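Local coordinates for protein exotoxin type A precursor (allele 1) (Streptococcus pyogenes phage T12, PDB 1FNU) that is a phage-encoded superantigen, the scarlet fever toxin, and probably acts, as its relatives do, by joining MHC class II molecules to T-cell receptors, at residues Y167-K173 and I214-T220; Q8-S12 and W183-E189; E61-M67 and Y201-E205; V81-L86 and T193-L198. All blocks are in the same frame, centred on the assembly; numbering follows the deposited sequence.

Interaction 1 of 4, residues Y167-K173 and I214-T220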
# COMPACT_ATOMS: atom_id res chain seq x y z
N TYR A 167 -31.41 2.35 12.14
CA TYR A 167 -31.56 0.97 12.60
C TYR A 167 -30.38 0.43 13.39
O TYR A 167 -29.24 0.78 13.12
CB TYR A 167 -31.84 0.06 11.40
CG TYR A 167 -33.03 0.58 10.66
CD1 TYR A 167 -34.29 0.59 11.27
CD2 TYR A 167 -32.88 1.27 9.46
CE1 TYR A 167 -35.38 1.30 10.69
CE2 TYR A 167 -33.96 2.00 8.87
CZ TYR A 167 -35.18 2.00 9.52
OH TYR A 167 -36.17 2.77 9.05
N GLU A 168 -30.67 -0.44 14.35
CA GLU A 168 -29.64 -1.05 15.18
C GLU A 168 -29.13 -2.31 14.49
O GLU A 168 -27.94 -2.58 14.47
CB GLU A 168 -30.24 -1.36 16.57
CG GLU A 168 -29.27 -1.95 17.59
CD GLU A 168 -28.12 -1.03 17.96
OE1 GLU A 168 -27.97 0.11 17.44
OE2 GLU A 168 -27.31 -1.46 18.80
N THR A 169 -30.04 -3.10 13.94
CA THR A 169 -29.56 -4.28 13.27
C THR A 169 -30.34 -4.39 11.99
O THR A 169 -31.39 -3.78 11.85
CB THR A 169 -29.68 -5.53 14.11
OG1 THR A 169 -31.05 -5.82 14.38
CG2 THR A 169 -28.92 -5.40 15.39
N GLY A 170 -29.75 -5.09 11.02
CA GLY A 170 -30.41 -5.26 9.73
C GLY A 170 -29.83 -6.38 8.91
O GLY A 170 -28.63 -6.62 8.97
N TYR A 171 -30.65 -7.15 8.20
CA TYR A 171 -30.14 -8.20 7.35
C TYR A 171 -31.15 -8.40 6.24
O TYR A 171 -32.32 -7.94 6.30
CB TYR A 171 -29.80 -9.48 8.11
CG TYR A 171 -30.93 -10.33 8.65
CD1 TYR A 171 -31.55 -11.31 7.87
CD2 TYR A 171 -31.41 -10.13 9.96
CE1 TYR A 171 -32.64 -12.09 8.41
CE2 TYR A 171 -32.45 -10.89 10.49
CZ TYR A 171 -33.05 -11.86 9.73
OH TYR A 171 -33.95 -12.69 10.37
N ILE A 172 -30.65 -8.96 5.15
CA ILE A 172 -31.50 -9.18 3.98
C ILE A 172 -31.37 -10.68 3.75
O ILE A 172 -30.26 -11.24 3.86
CB ILE A 172 -31.01 -8.38 2.79
CG1 ILE A 172 -31.93 -8.64 1.60
CG2 ILE A 172 -29.55 -8.74 2.50
CD1 ILE A 172 -31.65 -7.75 0.43
N LYS A 173 -32.49 -11.32 3.47
CA LYS A 173 -32.54 -12.76 3.29
C LYS A 173 -33.05 -13.08 1.92
O LYS A 173 -34.03 -12.53 1.47
CB LYS A 173 -33.46 -13.40 4.34
CG LYS A 173 -33.77 -14.89 4.13
CD LYS A 173 -34.74 -15.46 5.20
CE LYS A 173 -34.99 -17.00 5.03
NZ LYS A 173 -35.60 -17.70 6.27
N ILE A 214 -37.23 -11.80 -1.68
CA ILE A 214 -36.36 -10.95 -0.86
C ILE A 214 -37.14 -10.51 0.34
O ILE A 214 -38.25 -10.02 0.22
CB ILE A 214 -35.93 -9.69 -1.58
CG1 ILE A 214 -35.27 -10.04 -2.93
CG2 ILE A 214 -34.99 -8.94 -0.67
CD1 ILE A 214 -35.10 -8.80 -3.92
N GLU A 215 -36.53 -10.69 1.49
CA GLU A 215 -37.10 -10.32 2.76
C GLU A 215 -36.09 -9.52 3.58
O GLU A 215 -34.93 -9.93 3.75
CB GLU A 215 -37.45 -11.60 3.51
CG GLU A 215 -38.89 -12.02 3.28
CD GLU A 215 -39.13 -13.37 3.82
OE1 GLU A 215 -38.47 -13.75 4.82
OE2 GLU A 215 -40.00 -14.07 3.24
N VAL A 216 -36.54 -8.37 4.08
CA VAL A 216 -35.71 -7.51 4.90
C VAL A 216 -36.16 -7.37 6.37
O VAL A 216 -37.29 -6.93 6.60
CB VAL A 216 -35.63 -6.10 4.31
CG1 VAL A 216 -34.95 -5.20 5.27
CG2 VAL A 216 -34.86 -6.12 3.01
N TYR A 217 -35.23 -7.64 7.32
CA TYR A 217 -35.47 -7.54 8.79
C TYR A 217 -34.62 -6.49 9.55
O TYR A 217 -33.40 -6.66 9.70
CB TYR A 217 -35.24 -8.88 9.47
CG TYR A 217 -36.14 -9.97 8.96
CD1 TYR A 217 -35.78 -10.73 7.82
CD2 TYR A 217 -37.40 -10.19 9.54
CE1 TYR A 217 -36.66 -11.67 7.28
CE2 TYR A 217 -38.29 -11.13 9.01
CZ TYR A 217 -37.91 -11.86 7.88
OH TYR A 217 -38.83 -12.70 7.27
N LEU A 218 -35.26 -5.46 10.08
CA LEU A 218 -34.57 -4.38 10.78
C LEU A 218 -35.06 -4.19 12.22
O LEU A 218 -36.25 -4.46 12.52
CB LEU A 218 -34.80 -3.07 10.05
CG LEU A 218 -34.52 -2.92 8.57
CD1 LEU A 218 -35.10 -1.56 8.09
CD2 LEU A 218 -32.97 -3.00 8.30
N THR A 219 -34.17 -3.73 13.12
CA THR A 219 -34.56 -3.44 14.50
C THR A 219 -34.03 -2.04 14.72
O THR A 219 -33.10 -1.59 14.02
CB THR A 219 -33.96 -4.40 15.59
OG1 THR A 219 -32.54 -4.25 15.65
CG2 THR A 219 -34.27 -5.83 15.31
N THR A 220 -34.68 -1.33 15.62
CA THR A 220 -34.34 0.02 16.01
C THR A 220 -33.74 -0.22 17.42
O THR A 220 -33.90 -1.33 17.93
CB THR A 220 -35.64 0.96 16.02
OG1 THR A 220 -36.65 0.49 16.92
CG2 THR A 220 -36.26 0.99 14.64
O HOH W 1 -32.46 -7.27 12.20
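Strands 169-173 and 214-219 run antiparallel, 177° apart with axes 4.7 Å from each other, in the mixed sheet of the C-terminal beta-grasp domain. On the face toward helix 142-157, I172 fits between I214 and V216, its CD1 3.7 Å from I214 CG2 and its CG1 4.1 Å from V216 CG2. G170 leaves a hollow beside them: L218 CD2 settles 3.7 Å from G170 CA, so close that a CB on residue 170 would clash with it. L218 CD1 sits over the face of the Y167 ring, 3.6 Å from its centroid, a CH-pi contact. The other face carries the Y171 and Y217 rings, near parallel but slid apart (centroids 5.1 Å), with Y217 CB over the Y171 ring. Ladder bonds such as K173 N to E215 O (2.8 Å) join the backbones. Where segment 167-173 begins, E168 and T169 both face T219, a classic beta bulge: E168 N donates to T219 O at 2.7 Å, and T169 OG1 lies 2.5 Å from T219 OG1 in a short hydroxyl-hydroxyl hydrogen bond.

Interaction 2 of 4, residues Q8-S12 and W183-E189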
# COMPACT_ATOMS: atom_id res chain seq x y z
N GLN A 8 -26.01 -12.88 16.64
CA GLN A 8 -25.19 -13.01 15.44
C GLN A 8 -25.18 -11.75 14.60
O GLN A 8 -24.33 -11.60 13.76
CB GLN A 8 -25.67 -14.18 14.56
CG GLN A 8 -25.46 -15.58 15.19
CD GLN A 8 -25.95 -16.80 14.35
OE1 GLN A 8 -25.74 -17.95 14.77
NE2 GLN A 8 -26.60 -16.55 13.21
N LEU A 9 -26.16 -10.86 14.78
CA LEU A 9 -26.22 -9.62 14.04
C LEU A 9 -25.29 -8.54 14.60
O LEU A 9 -25.11 -8.39 15.79
CB LEU A 9 -27.67 -9.11 14.00
CG LEU A 9 -28.58 -10.17 13.30
CD1 LEU A 9 -30.07 -9.92 13.55
CD2 LEU A 9 -28.24 -10.22 11.80
N HIS A 10 -24.67 -7.81 13.68
CA HIS A 10 -23.76 -6.71 14.03
C HIS A 10 -24.61 -5.48 14.37
O HIS A 10 -25.50 -5.11 13.61
CB HIS A 10 -22.83 -6.39 12.83
CG HIS A 10 -21.89 -7.50 12.46
ND1 HIS A 10 -21.27 -7.56 11.23
CD2 HIS A 10 -21.35 -8.50 13.20
CE1 HIS A 10 -20.39 -8.55 11.22
NE2 HIS A 10 -20.41 -9.14 12.41
N ARG A 11 -24.33 -4.86 15.51
CA ARG A 11 -25.07 -3.67 15.95
C ARG A 11 -24.41 -2.47 15.31
O ARG A 11 -23.17 -2.30 15.44
CB ARG A 11 -25.02 -3.57 17.50
CG ARG A 11 -25.85 -4.67 18.36
CD ARG A 11 -25.45 -4.62 19.91
NE ARG A 11 -25.37 -3.19 20.21
CZ ARG A 11 -24.69 -2.57 21.19
NH1 ARG A 11 -23.93 -3.22 22.08
NH2 ARG A 11 -24.71 -1.24 21.18
N SER A 12 -25.19 -1.66 14.60
CA SER A 12 -24.64 -0.46 13.92
C SER A 12 -24.06 0.60 14.87
O SER A 12 -23.17 1.35 14.49
CB SER A 12 -25.72 0.27 13.08
OG SER A 12 -26.70 0.91 13.90
N TRP A 183 -28.29 -15.06 3.83
CA TRP A 183 -28.57 -13.70 4.19
C TRP A 183 -27.30 -12.93 4.33
O TRP A 183 -26.23 -13.54 4.39
CB TRP A 183 -29.43 -13.64 5.48
CG TRP A 183 -28.83 -14.36 6.59
CD1 TRP A 183 -29.06 -15.65 6.98
CD2 TRP A 183 -27.86 -13.83 7.50
NE1 TRP A 183 -28.30 -15.96 8.09
CE2 TRP A 183 -27.55 -14.86 8.43
CE3 TRP A 183 -27.22 -12.58 7.64
CZ2 TRP A 183 -26.61 -14.68 9.48
CZ3 TRP A 183 -26.28 -12.41 8.69
CH2 TRP A 183 -26.00 -13.45 9.59
N PHE A 184 -27.41 -11.60 4.28
CA PHE A 184 -26.26 -10.70 4.41
C PHE A 184 -26.57 -9.71 5.56
O PHE A 184 -27.68 -9.17 5.62
CB PHE A 184 -26.04 -9.84 3.14
CG PHE A 184 -25.84 -10.61 1.87
CD1 PHE A 184 -25.13 -11.77 1.84
CD2 PHE A 184 -26.35 -10.12 0.68
CE1 PHE A 184 -24.93 -12.44 0.63
CE2 PHE A 184 -26.13 -10.82 -0.55
CZ PHE A 184 -25.44 -11.95 -0.53
N ASP A 185 -25.58 -9.49 6.44
CA ASP A 185 -25.68 -8.50 7.53
C ASP A 185 -25.53 -7.07 6.96
O ASP A 185 -24.53 -6.77 6.29
CB ASP A 185 -24.56 -8.74 8.53
CG ASP A 185 -24.85 -8.12 9.84
OD1 ASP A 185 -25.47 -7.01 9.79
OD2 ASP A 185 -24.49 -8.71 10.88
N PHE A 186 -26.51 -6.19 7.17
CA PHE A 186 -26.40 -4.83 6.68
C PHE A 186 -25.27 -4.07 7.35
O PHE A 186 -24.86 -3.03 6.86
CB PHE A 186 -27.69 -4.02 6.86
CG PHE A 186 -28.82 -4.37 5.88
CD1 PHE A 186 -28.59 -5.11 4.73
CD2 PHE A 186 -30.09 -3.83 6.06
CE1 PHE A 186 -29.56 -5.32 3.76
CE2 PHE A 186 -31.12 -4.02 5.07
CZ PHE A 186 -30.84 -4.78 3.91
N PHE A 187 -24.77 -4.58 8.47
CA PHE A 187 -23.74 -3.89 9.22
C PHE A 187 -22.45 -4.67 9.40
O PHE A 187 -22.45 -5.87 9.62
CB PHE A 187 -24.31 -3.47 10.60
CG PHE A 187 -25.48 -2.55 10.51
CD1 PHE A 187 -25.32 -1.26 10.01
CD2 PHE A 187 -26.73 -2.96 10.84
CE1 PHE A 187 -26.44 -0.37 9.83
CE2 PHE A 187 -27.88 -2.08 10.66
CZ PHE A 187 -27.72 -0.80 10.16
N PRO A 188 -21.30 -3.95 9.32
CA PRO A 188 -19.96 -4.50 9.47
C PRO A 188 -19.59 -4.69 10.94
O PRO A 188 -20.33 -4.24 11.83
CB PRO A 188 -19.08 -3.39 8.86
CG PRO A 188 -19.74 -2.16 9.41
CD PRO A 188 -21.20 -2.51 8.97
N GLU A 189 -18.42 -5.31 11.20
CA GLU A 189 -17.89 -5.39 12.56
C GLU A 189 -17.52 -3.91 12.94
O GLU A 189 -17.45 -3.01 12.06
CB GLU A 189 -16.67 -6.32 12.68
CG GLU A 189 -15.57 -6.06 11.73
CD GLU A 189 -14.35 -6.90 12.04
OE1 GLU A 189 -14.45 -7.96 12.73
OE2 GLU A 189 -13.27 -6.46 11.58
O HOH W 2 -23.28 -11.09 11.25
O HOH W 3 -27.42 -6.27 11.77
O HOH W 4 -20.74 -3.75 14.76
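H10 lays its imidazole between D185 and E189: D185 OD2 sits over one ring face, 3.3 Å from H10 CG, and E189 CA over the opposite face. In the ring plane, H10 ND1 donates to F187 O at 2.6 Å, while the backbone H10 N donates to D185 OD2 at 2.9 Å, so a single residue is held through both main chain and side chain. D185 has a second task: its OD1 accepts from F187 N at 2.9 Å, an Asx turn that bends the chain as strand 182-185, an outermost strand of the beta-grasp sheet within this chain, comes to its end. The N-terminal segment 8-12 thus packs, without regular structure of its own, against the border of the C-terminal domain. Further along, S12 CB rests on the face of the F187 ring, 3.5 Å from its centroid, and S12 OG bonds to Y167 O. At the other end L9 CD2 approaches W183 CZ3 at 4.3 Å. Waters bridge the two segments: one donates to Q8 O (2.8 Å) and D185 OD2 (2.7 Å), another to R11 O (2.9 Å) and P188 O (3.0 Å). E189 OE2 reaches across to H44 ND1 of the second subunit.

Interaction 3 of 4, residues E61-M67 and Y201-E205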
# COMPACT_ATOMS: atom_id res chain seq x y z
N GLU A 61 -13.02 -9.93 -7.78
CA GLU A 61 -12.48 -11.07 -7.13
C GLU A 61 -13.60 -12.02 -6.94
O GLU A 61 -14.54 -11.70 -6.26
CB GLU A 61 -11.87 -10.75 -5.74
CG GLU A 61 -10.48 -10.19 -5.80
CD GLU A 61 -9.97 -9.84 -4.39
OE1 GLU A 61 -9.98 -10.81 -3.51
OE2 GLU A 61 -9.58 -8.61 -4.25
N LEU A 62 -13.43 -13.23 -7.49
CA LEU A 62 -14.42 -14.27 -7.40
C LEU A 62 -14.05 -15.28 -6.30
O LEU A 62 -13.13 -15.12 -5.54
CB LEU A 62 -14.58 -14.93 -8.79
CG LEU A 62 -15.13 -13.82 -9.72
CD1 LEU A 62 -14.63 -13.96 -11.14
CD2 LEU A 62 -16.69 -13.80 -9.64
N LYS A 63 -14.84 -16.33 -6.21
CA LYS A 63 -14.68 -17.32 -5.19
C LYS A 63 -13.34 -17.94 -5.06
O LYS A 63 -12.79 -18.03 -3.98
CB LYS A 63 -15.72 -18.41 -5.40
CG LYS A 63 -15.64 -19.47 -4.34
CD LYS A 63 -16.71 -20.53 -4.61
CE LYS A 63 -16.34 -21.73 -3.82
NZ LYS A 63 -17.66 -22.33 -3.35
N ASN A 64 -12.83 -18.34 -6.20
CA ASN A 64 -11.56 -19.04 -6.33
C ASN A 64 -11.13 -19.12 -7.78
O ASN A 64 -11.77 -18.58 -8.67
CB ASN A 64 -11.65 -20.46 -5.80
CG ASN A 64 -12.81 -21.26 -6.38
OD1 ASN A 64 -13.16 -21.13 -7.57
ND2 ASN A 64 -13.40 -22.11 -5.56
N GLN A 65 -9.99 -19.80 -7.98
CA GLN A 65 -9.40 -19.97 -9.28
C GLN A 65 -10.37 -20.58 -10.28
O GLN A 65 -10.48 -20.09 -11.37
CB GLN A 65 -8.14 -20.83 -9.20
CG GLN A 65 -7.76 -21.54 -10.53
CD GLN A 65 -6.71 -22.54 -10.24
OE1 GLN A 65 -6.79 -23.29 -9.24
NE2 GLN A 65 -5.69 -22.56 -11.07
N GLU A 66 -11.10 -21.62 -9.87
CA GLU A 66 -12.05 -22.23 -10.79
C GLU A 66 -13.07 -21.26 -11.32
O GLU A 66 -13.41 -21.33 -12.51
CB GLU A 66 -12.78 -23.41 -10.19
CG GLU A 66 -11.94 -24.69 -10.23
CD GLU A 66 -10.87 -24.75 -9.13
OE1 GLU A 66 -10.60 -23.70 -8.42
OE2 GLU A 66 -10.32 -25.92 -9.00
N MET A 67 -13.60 -20.38 -10.43
CA MET A 67 -14.60 -19.39 -10.86
C MET A 67 -14.02 -18.34 -11.84
O MET A 67 -14.66 -18.06 -12.88
CB MET A 67 -15.25 -18.71 -9.63
CG MET A 67 -16.53 -17.89 -9.98
SD MET A 67 -17.50 -17.33 -8.50
CE MET A 67 -18.29 -18.86 -7.81
N TYR A 201 -19.98 -10.63 -1.15
CA TYR A 201 -20.31 -10.85 -2.58
C TYR A 201 -19.30 -11.68 -3.36
O TYR A 201 -19.44 -11.92 -4.61
CB TYR A 201 -20.39 -9.50 -3.32
CG TYR A 201 -21.36 -8.60 -2.72
CD1 TYR A 201 -22.61 -9.09 -2.31
CD2 TYR A 201 -21.07 -7.23 -2.58
CE1 TYR A 201 -23.55 -8.21 -1.77
CE2 TYR A 201 -21.99 -6.35 -2.06
CZ TYR A 201 -23.23 -6.82 -1.67
OH TYR A 201 -24.12 -5.90 -1.17
N LYS A 202 -18.25 -12.07 -2.66
CA LYS A 202 -17.20 -12.81 -3.32
C LYS A 202 -17.65 -14.14 -3.96
O LYS A 202 -17.09 -14.53 -5.00
CB LYS A 202 -16.06 -13.11 -2.31
CG LYS A 202 -14.69 -13.34 -2.93
CD LYS A 202 -13.60 -13.49 -1.84
CE LYS A 202 -13.01 -14.94 -1.76
NZ LYS A 202 -12.01 -15.29 -2.78
N ASP A 203 -18.64 -14.82 -3.38
CA ASP A 203 -18.99 -16.14 -3.92
C ASP A 203 -19.85 -16.00 -5.16
O ASP A 203 -20.25 -16.99 -5.70
CB ASP A 203 -19.65 -17.06 -2.89
CG ASP A 203 -21.03 -16.56 -2.40
OD1 ASP A 203 -21.71 -15.71 -3.06
OD2 ASP A 203 -21.45 -17.06 -1.30
N ASN A 204 -20.09 -14.76 -5.56
CA ASN A 204 -20.84 -14.46 -6.78
C ASN A 204 -22.19 -15.11 -6.83
O ASN A 204 -22.68 -15.40 -7.91
CB ASN A 204 -20.00 -14.93 -7.96
CG ASN A 204 -20.33 -14.24 -9.25
OD1 ASN A 204 -20.48 -13.01 -9.34
ND2 ASN A 204 -20.37 -15.05 -10.30
N GLU A 205 -22.80 -15.33 -5.67
CA GLU A 205 -24.12 -15.97 -5.58
C GLU A 205 -25.13 -15.36 -6.58
O GLU A 205 -25.33 -14.15 -6.66
CB GLU A 205 -24.63 -15.89 -4.13
CG GLU A 205 -25.98 -16.46 -3.87
CD GLU A 205 -26.09 -17.99 -4.05
OE1 GLU A 205 -25.79 -18.52 -5.18
OE2 GLU A 205 -26.51 -18.67 -3.04
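A type I beta turn, Y201 to N204, from the beta-grasp domain meets the link between strand 57-61 and helix 65-72 of the OB-fold domain, so this contact is part of the seam between the two domains of the toxin. The turn is closed by N204 N donating to Y201 O at 3.1 Å, and D203 OD1 adds an Asx turn by accepting from E205 N at 2.9 Å. K202 makes the main reach across: its chain passes E61, with K202 CG 3.7 Å from E61 O. At its tip K202 NZ donates to L62 O at 3.0 Å and to K63 O at 3.1 Å. Beside K202, the L62 and M67 side chains pack against N204 and D203: L62 CD2 lies 3.7 Å from N204 CG, M67 SD 3.5 Å from N204 CB, and M67 CE 3.4 Å from D203 O. The segment 61-67 is itself ordered by an N-cap, N64 OD1 accepting from M67 N at 3.0 Å, and by a weak bond from K63 N to M67 SD. N204 OD1 accepts from V103 N in strand 96-105, which ties the turn to a second part of the OB-fold domain. The two hydrogen bonds across the segments both run from one ammonium group to main-chain carbonyls, so the polar link depends on the path of the OB-fold backbone and on none of the side chains of 61-67.

Interaction 4 of 4, residues V81-L86 and T193-L198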
# COMPACT_ATOMS: atom_id res chain seq x y z
N VAL A 81 -20.80 -3.25 -6.31
CA VAL A 81 -20.63 -2.14 -5.35
C VAL A 81 -19.10 -1.98 -5.27
O VAL A 81 -18.44 -2.84 -4.74
CB VAL A 81 -21.24 -2.57 -3.95
CG1 VAL A 81 -21.04 -1.46 -2.86
CG2 VAL A 81 -22.72 -2.94 -4.17
N GLU A 82 -18.55 -0.92 -5.82
CA GLU A 82 -17.13 -0.77 -5.83
C GLU A 82 -16.49 -0.03 -4.66
O GLU A 82 -17.16 0.76 -4.01
CB GLU A 82 -16.65 -0.13 -7.14
CG GLU A 82 -16.81 1.32 -7.25
CD GLU A 82 -18.24 1.84 -7.15
OE1 GLU A 82 -19.27 1.12 -7.09
OE2 GLU A 82 -18.41 3.04 -7.18
N TYR A 83 -15.20 -0.34 -4.44
CA TYR A 83 -14.34 0.30 -3.46
C TYR A 83 -13.00 0.63 -4.11
O TYR A 83 -12.56 0.01 -5.10
CB TYR A 83 -14.05 -0.56 -2.21
CG TYR A 83 -13.20 -1.78 -2.46
CD1 TYR A 83 -13.78 -2.97 -2.92
CD2 TYR A 83 -11.83 -1.78 -2.22
CE1 TYR A 83 -13.01 -4.15 -3.15
CE2 TYR A 83 -11.03 -2.99 -2.44
CZ TYR A 83 -11.66 -4.16 -2.91
OH TYR A 83 -10.91 -5.29 -3.09
N TYR A 84 -12.37 1.64 -3.52
CA TYR A 84 -11.10 2.20 -3.97
C TYR A 84 -9.95 1.96 -2.98
O TYR A 84 -8.85 1.53 -3.37
CB TYR A 84 -11.30 3.73 -4.18
CG TYR A 84 -12.33 3.98 -5.25
CD1 TYR A 84 -11.98 3.84 -6.58
CD2 TYR A 84 -13.65 4.28 -4.95
CE1 TYR A 84 -12.86 3.98 -7.56
CE2 TYR A 84 -14.58 4.42 -6.00
CZ TYR A 84 -14.13 4.26 -7.29
OH TYR A 84 -14.93 4.44 -8.40
N HIS A 85 -10.23 2.30 -1.73
CA HIS A 85 -9.25 2.11 -0.64
C HIS A 85 -8.88 0.62 -0.55
O HIS A 85 -9.80 -0.22 -0.37
CB HIS A 85 -9.85 2.53 0.67
CG HIS A 85 -8.84 2.49 1.79
ND1 HIS A 85 -9.12 1.89 3.00
CD2 HIS A 85 -7.55 2.88 1.85
CE1 HIS A 85 -8.04 1.91 3.76
NE2 HIS A 85 -7.07 2.49 3.09
N LEU A 86 -7.57 0.31 -0.67
CA LEU A 86 -7.00 -1.06 -0.66
C LEU A 86 -7.42 -1.93 -1.90
O LEU A 86 -7.44 -3.16 -1.85
CB LEU A 86 -7.37 -1.84 0.60
CG LEU A 86 -7.08 -1.05 1.89
CD1 LEU A 86 -7.49 -1.85 3.14
CD2 LEU A 86 -5.51 -0.69 1.84
N THR A 193 -13.02 -2.53 7.19
CA THR A 193 -12.65 -1.83 5.96
C THR A 193 -13.69 -2.28 4.96
O THR A 193 -14.26 -3.42 5.03
CB THR A 193 -11.23 -2.22 5.36
OG1 THR A 193 -11.22 -3.63 5.10
CG2 THR A 193 -10.11 -1.82 6.25
N GLN A 194 -13.92 -1.41 4.00
CA GLN A 194 -14.87 -1.68 2.92
C GLN A 194 -14.51 -2.99 2.15
O GLN A 194 -15.38 -3.84 1.78
CB GLN A 194 -14.89 -0.46 1.98
CG GLN A 194 -15.62 0.74 2.52
CD GLN A 194 -15.33 1.99 1.66
OE1 GLN A 194 -16.13 2.95 1.55
NE2 GLN A 194 -14.15 1.99 1.06
N SER A 195 -13.21 -3.16 1.95
CA SER A 195 -12.67 -4.31 1.23
C SER A 195 -13.05 -5.64 1.92
O SER A 195 -13.40 -6.60 1.24
CB SER A 195 -11.14 -4.21 1.16
OG SER A 195 -10.61 -5.34 0.50
N LYS A 196 -12.90 -5.69 3.23
CA LYS A 196 -13.23 -6.88 3.99
C LYS A 196 -14.77 -7.17 4.05
O LYS A 196 -15.20 -8.29 3.81
CB LYS A 196 -12.63 -6.82 5.40
CG LYS A 196 -13.61 -6.10 6.38
CD LYS A 196 -13.38 -6.13 7.99
CE LYS A 196 -13.16 -7.58 8.60
NZ LYS A 196 -14.31 -8.67 8.42
N TYR A 197 -15.55 -6.11 4.25
CA TYR A 197 -16.99 -6.13 4.35
C TYR A 197 -17.60 -6.64 3.04
O TYR A 197 -18.54 -7.46 3.06
CB TYR A 197 -17.59 -4.72 4.55
CG TYR A 197 -19.11 -4.75 4.63
CD1 TYR A 197 -19.75 -5.36 5.72
CD2 TYR A 197 -19.90 -4.34 3.54
CE1 TYR A 197 -21.10 -5.59 5.72
CE2 TYR A 197 -21.25 -4.57 3.54
CZ TYR A 197 -21.84 -5.21 4.63
OH TYR A 197 -23.20 -5.46 4.61
N LEU A 198 -17.07 -6.18 1.90
CA LEU A 198 -17.68 -6.52 0.62
C LEU A 198 -17.51 -7.98 0.14
O LEU A 198 -18.12 -8.42 -0.86
CB LEU A 198 -17.25 -5.45 -0.44
CG LEU A 198 -17.91 -4.04 -0.23
CD1 LEU A 198 -17.32 -3.02 -1.18
CD2 LEU A 198 -19.45 -4.15 -0.52
O HOH W 5 -11.27 -0.88 1.96
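Y83 and L198 lose the most surface here, followed by S195, and the three fit together as a small packed cluster. The ring of Y83 lies flat under the first turn of helix 194-197: S195 CA stands 4.1 Å from its centroid, 6° off the normal, a CH-pi contact over the face. L198, just past the helix, packs against the same ring, with CD1 3.9 Å from Y83 CD1 and CD2 3.9 Å from V81 CG1; the same CD1 also lies 3.7 Å from V81 O. S195 does not spend its hydroxyl on Y83, whose OH is 3.6 Å from S195 OG; that OG bonds to Y100 OH in strand 96-105. The direct contacts are all packing, and the polar link is a water that donates to H85 O at 2.8 Å and accepts from S195 N at 3.0 Å. The helix start is capped by T193, whose OG1 accepts from K196 N at 3.3 Å, while T193 CG2 touches L86 CD1 at 4.1 Å. H85 ND1 bonds to E94 of the third subunit. A short helix of the beta-grasp domain set on the loop after strand 75-80 of the OB-fold is part of the close domain-domain packing of this superantigen family.

How the interactions relate
Interactions 1 and 2 lie on the beta-grasp side, centres 9 Å apart: strands 169-176 and 182-185 are neighbours in one sheet, G170 O meets F186 N at 2.8 Å, and the N-terminal segment 8-12 is added at that border. Interactions 3 and 4, centres 15 Å apart, join the OB-fold domain to the beta-grasp domain. The two pairs meet mainly where D185 O lies 2.5 Å from Y197 OH, and also where F184 packs on Y201; interactions 1 and 3, 25 Å apart between centres, do not touch. Along the chain interaction 4 nests inside the loop closed by interaction 3, while the other pairs interleave, so sequence-distant parts knit both domains into one compact body.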